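MP-4 (Mucuna pruriens, PDB 5DSS) probably belongs to the Kunitz-type plant protease inhibitors and contributes to snake venom neutralization by the seeds through an indirect, antibody-mediated mechanism. Local coordinates at residues A[35-46]-A[84-92]. Residues are numbered along the deposited sequence; the frame is centred on the assembly and turned at random.
Sequences LRLGKTRNLNCP and FTEKPNCAE
L37 lies between F84 and P88. Its CD2 approaches the phenyl ring obliquely, 3.2 Å from CD2 of F84, a value too short to carry weight at 2.80 Å resolution. The isobutyl and benzyl groups run alongside one another with opposite headings. CD1 and the branch carbon CG of L37 lie on the pyrrolidine ring, with CG of L37 3.5 Å from CG of P88. That CG stands anti to its carbonyl carbon, beside the backbone N (chi1 -93°), which swings it toward the 84-92 loop; chi2 then sets CD2 at F84 and CD1 at P88. The phenyl ring also lies against the strand backbone, with CZ of F84 3.7 Å from C of R36, while CD1 of L35 approaches CE1 of F84 at 4.0 Å.

At the far end the link is covalent: the disulfide joins SG of C45 to SG of C90 at 2.0 Å, with chi3 at 120°. C90 lies within the type I turn P88-A91; beside the bridge, CB of C45 lies 4.1 Å from CB of A91. No hydrogen bond crosses the contact. Buried F84 anchors its apolar end, whereas C90 is exposed and P46 makes only long contacts with P88 and A91. Joining the loop after strand 35-37 to the one before strand 97-99 is consistent with the first disulfide of Kunitz-type (STI) beta-trefoil inhibitors.

Beyond the contact, F84 packs edge-to-face with W96 and touches V49 of strand 49-51. That strand runs antiparallel to strand 35-37, one of two outermost strands in a four-stranded sheet, while L35 rests on I23 of strand 20-24.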
loop_
_atom_site.group_PDB
_atom_site.type_symbol
_atom_site.label_atom_id
_atom_site.label_comp_id
_atom_site.label_asym_id
_atom_site.label_seq_id
_atom_site.Cartn_x
_atom_site.Cartn_y
_atom_site.Cartn_z
ATOM N N LEU A 35 6.262 6.878 2.193
ATOM C CA LEU A 35 6.180 6.222 0.901
ATOM C C LEU A 35 5.833 7.134 -0.293
ATOM O O LEU A 35 5.098 8.123 -0.160
ATOM C CB LEU A 35 5.151 5.085 0.903
ATOM C CG LEU A 35 3.712 5.056 1.435
ATOM C CD1 LEU A 35 2.760 6.061 0.809
ATOM C CD2 LEU A 35 3.168 3.648 1.245
ATOM N N ARG A 36 6.384 6.786 -1.456
ATOM C CA ARG A 36 6.084 7.491 -2.682
ATOM C C ARG A 36 6.390 6.649 -3.907
ATOM O O ARG A 36 6.716 5.460 -3.778
ATOM C CB ARG A 36 6.935 8.761 -2.692
ATOM C CG ARG A 36 7.913 8.935 -1.530
ATOM C CD ARG A 36 8.889 7.784 -1.415
ATOM N NE ARG A 36 10.115 8.027 -2.165
ATOM C CZ ARG A 36 11.202 7.272 -2.055
ATOM N NH1 ARG A 36 12.301 7.533 -2.769
ATOM N NH2 ARG A 36 11.229 6.304 -1.153
ATOM N N LEU A 37 6.275 7.273 -5.084
ATOM C CA LEU A 37 6.813 6.695 -6.312
ATOM C C LEU A 37 8.251 7.063 -6.196
ATOM O O LEU A 37 8.589 8.248 -6.116
ATOM C CB LEU A 37 6.272 7.373 -7.571
ATOM C CG LEU A 37 5.049 6.839 -8.282
ATOM C CD1 LEU A 37 5.189 5.370 -8.635
ATOM C CD2 LEU A 37 3.854 7.110 -7.404
ATOM N N GLY A 38 9.100 6.064 -6.156
ATOM C CA GLY A 38 10.479 6.335 -5.856
ATOM C C GLY A 38 11.375 5.860 -6.951
ATOM O O GLY A 38 10.935 5.171 -7.881
ATOM N N LYS A 39 12.637 6.174 -6.832
ATOM C CA LYS A 39 13.571 5.688 -7.777
ATOM C C LYS A 39 14.212 4.358 -7.240
ATOM O O LYS A 39 14.784 4.250 -6.152
ATOM C CB LYS A 39 14.531 6.825 -8.227
ATOM C CG LYS A 39 15.148 6.690 -9.618
ATOM C CD LYS A 39 16.581 7.182 -9.701
ATOM C CE LYS A 39 16.694 8.580 -10.270
ATOM N NZ LYS A 39 18.040 9.056 -10.628
ATOM N N THR A 40 14.005 3.328 -8.037
ATOM C CA THR A 40 14.602 2.022 -7.792
ATOM C C THR A 40 14.774 1.325 -9.149
ATOM O O THR A 40 13.894 1.423 -10.008
ATOM C CB THR A 40 13.756 1.199 -6.793
ATOM O OG1 THR A 40 14.339 1.285 -5.483
ATOM C CG2 THR A 40 13.660 -0.267 -7.209
ATOM N N ARG A 41 15.900 0.632 -9.323
ATOM C CA ARG A 41 16.266 -0.069 -10.565
ATOM C C ARG A 41 16.437 0.890 -11.747
ATOM O O ARG A 41 16.820 2.046 -11.567
ATOM C CB ARG A 41 15.283 -1.200 -10.895
ATOM C CG ARG A 41 15.955 -2.442 -11.463
ATOM C CD ARG A 41 15.150 -3.688 -11.138
ATOM N NE ARG A 41 15.962 -4.700 -10.462
ATOM C CZ ARG A 41 16.988 -4.439 -9.653
ATOM N NH1 ARG A 41 17.343 -3.183 -9.393
ATOM N NH2 ARG A 41 17.658 -5.442 -9.096
ATOM N N ASN A 42 16.173 0.415 -12.956
ATOM C CA ASN A 42 16.261 1.303 -14.103
ATOM C C ASN A 42 14.988 1.541 -14.940
ATOM O O ASN A 42 13.874 1.599 -14.400
ATOM C CB ASN A 42 17.532 1.133 -14.916
ATOM C CG ASN A 42 18.648 2.050 -14.444
ATOM O OD1 ASN A 42 18.567 3.271 -14.581
ATOM N ND2 ASN A 42 19.702 1.462 -13.888
ATOM N N LEU A 43 15.140 1.824 -16.189
ATOM C CA LEU A 43 14.071 2.477 -16.859
ATOM C C LEU A 43 12.625 2.128 -17.259
ATOM O O LEU A 43 11.734 2.804 -16.788
ATOM C CB LEU A 43 14.770 3.278 -18.008
ATOM C CG LEU A 43 14.219 3.730 -19.356
ATOM C CD1 LEU A 43 13.719 5.148 -19.162
ATOM C CD2 LEU A 43 15.434 3.761 -20.273
ATOM N N ASN A 44 12.274 1.025 -17.884
ATOM C CA ASN A 44 10.848 1.003 -18.267
ATOM C C ASN A 44 9.961 1.170 -17.021
ATOM O O ASN A 44 10.450 1.042 -15.895
ATOM C CB ASN A 44 10.415 -0.131 -19.189
ATOM C CG ASN A 44 10.288 0.279 -20.652
ATOM O OD1 ASN A 44 9.201 0.270 -21.233
ATOM N ND2 ASN A 44 11.412 0.700 -21.240
ATOM N N CYS A 45 8.764 1.703 -17.204
ATOM C CA CYS A 45 8.132 2.537 -16.202
ATOM C C CYS A 45 7.969 2.045 -14.774
ATOM O O CYS A 45 7.327 1.040 -14.496
ATOM C CB CYS A 45 6.876 3.195 -16.762
ATOM S SG CYS A 45 7.400 4.654 -17.670
ATOM N N PRO A 46 8.546 2.876 -13.884
ATOM C CA PRO A 46 8.598 2.635 -12.460
ATOM C C PRO A 46 7.265 2.230 -11.886
ATOM O O PRO A 46 6.283 2.983 -11.845
ATOM C CB PRO A 46 9.090 3.963 -11.915
ATOM C CG PRO A 46 10.108 4.351 -12.949
ATOM C CD PRO A 46 9.568 3.866 -14.275
ATOM N N PHE A 84 -2.148 5.873 -5.875
ATOM C CA PHE A 84 -1.625 7.206 -5.529
ATOM C C PHE A 84 -2.493 8.223 -6.248
ATOM O O PHE A 84 -3.330 7.865 -7.082
ATOM C CB PHE A 84 -0.180 7.394 -6.008
ATOM C CG PHE A 84 0.851 6.790 -5.113
ATOM C CD1 PHE A 84 1.078 7.302 -3.849
ATOM C CD2 PHE A 84 1.625 5.731 -5.537
ATOM C CE1 PHE A 84 2.068 6.765 -3.025
ATOM C CE2 PHE A 84 2.598 5.190 -4.723
ATOM C CZ PHE A 84 2.824 5.703 -3.465
ATOM N N THR A 85 -2.255 9.492 -5.943
ATOM C CA THR A 85 -3.035 10.586 -6.505
ATOM C C THR A 85 -2.518 11.158 -7.822
ATOM O O THR A 85 -3.225 11.948 -8.448
ATOM C CB THR A 85 -3.145 11.700 -5.481
ATOM O OG1 THR A 85 -3.813 11.180 -4.331
ATOM C CG2 THR A 85 -3.915 12.870 -6.036
ATOM N N GLU A 86 -1.278 10.851 -8.199
ATOM C CA GLU A 86 -0.724 11.159 -9.522
ATOM C C GLU A 86 0.303 10.130 -10.032
ATOM O O GLU A 86 1.332 9.975 -9.465
ATOM C CB GLU A 86 -0.123 12.565 -9.537
ATOM C CG GLU A 86 -0.202 13.246 -10.876
ATOM C CD GLU A 86 0.725 14.406 -10.981
ATOM O OE1 GLU A 86 1.115 14.871 -9.919
ATOM O OE2 GLU A 86 1.032 14.833 -12.105
ATOM N N LYS A 87 0.052 9.473 -11.140
ATOM C CA LYS A 87 0.963 8.477 -11.735
ATOM C C LYS A 87 2.175 9.106 -12.422
ATOM O O LYS A 87 2.073 10.224 -12.925
ATOM C CB LYS A 87 0.186 7.577 -12.709
ATOM C CG LYS A 87 -0.602 8.331 -13.771
ATOM C CD LYS A 87 -1.003 7.419 -14.920
ATOM C CE LYS A 87 -1.548 8.193 -16.113
ATOM N NZ LYS A 87 -1.806 7.252 -17.247
ATOM N N PRO A 88 3.349 8.446 -12.443
ATOM C CA PRO A 88 4.477 8.950 -13.277
ATOM C C PRO A 88 3.831 8.778 -14.615
ATOM O O PRO A 88 3.169 7.745 -14.842
ATOM C CB PRO A 88 5.574 7.911 -13.066
ATOM C CG PRO A 88 5.270 7.306 -11.730
ATOM C CD PRO A 88 3.773 7.340 -11.552
ATOM N N ASN A 89 4.004 9.734 -15.516
ATOM C CA ASN A 89 3.101 9.843 -16.655
ATOM C C ASN A 89 2.998 8.568 -17.498
ATOM O O ASN A 89 2.006 8.364 -18.218
ATOM C CB ASN A 89 3.423 11.084 -17.500
ATOM C CG ASN A 89 3.063 12.372 -16.779
ATOM O OD1 ASN A 89 3.125 12.439 -15.545
ATOM N ND2 ASN A 89 2.671 13.398 -17.536
ATOM N N CYS A 90 3.992 7.701 -17.366
ATOM C CA CYS A 90 4.166 6.607 -18.322
ATOM C C CYS A 90 3.838 5.185 -17.990
ATOM O O CYS A 90 3.795 4.332 -18.873
ATOM C CB CYS A 90 5.568 6.684 -18.919
ATOM S SG CYS A 90 6.211 5.052 -19.274
ATOM N N ALA A 91 3.597 4.936 -16.725
ATOM C CA ALA A 91 2.970 3.703 -16.371
ATOM C C ALA A 91 1.496 3.964 -16.680
ATOM O O ALA A 91 1.048 5.113 -16.710
ATOM C CB ALA A 91 3.217 3.402 -14.906
ATOM N N GLU A 92 0.763 2.902 -16.962
ATOM C CA GLU A 92 -0.643 3.016 -17.315
ATOM C C GLU A 92 -1.541 3.594 -16.184
ATOM O O GLU A 92 -2.122 4.663 -16.346
ATOM C CB GLU A 92 -1.144 1.666 -17.826
ATOM C CG GLU A 92 -0.194 1.025 -18.829
ATOM C CD GLU A 92 -0.869 0.702 -20.157
ATOM O OE1 GLU A 92 -2.024 0.211 -20.149
ATOM O OE2 GLU A 92 -0.247 0.954 -21.215
#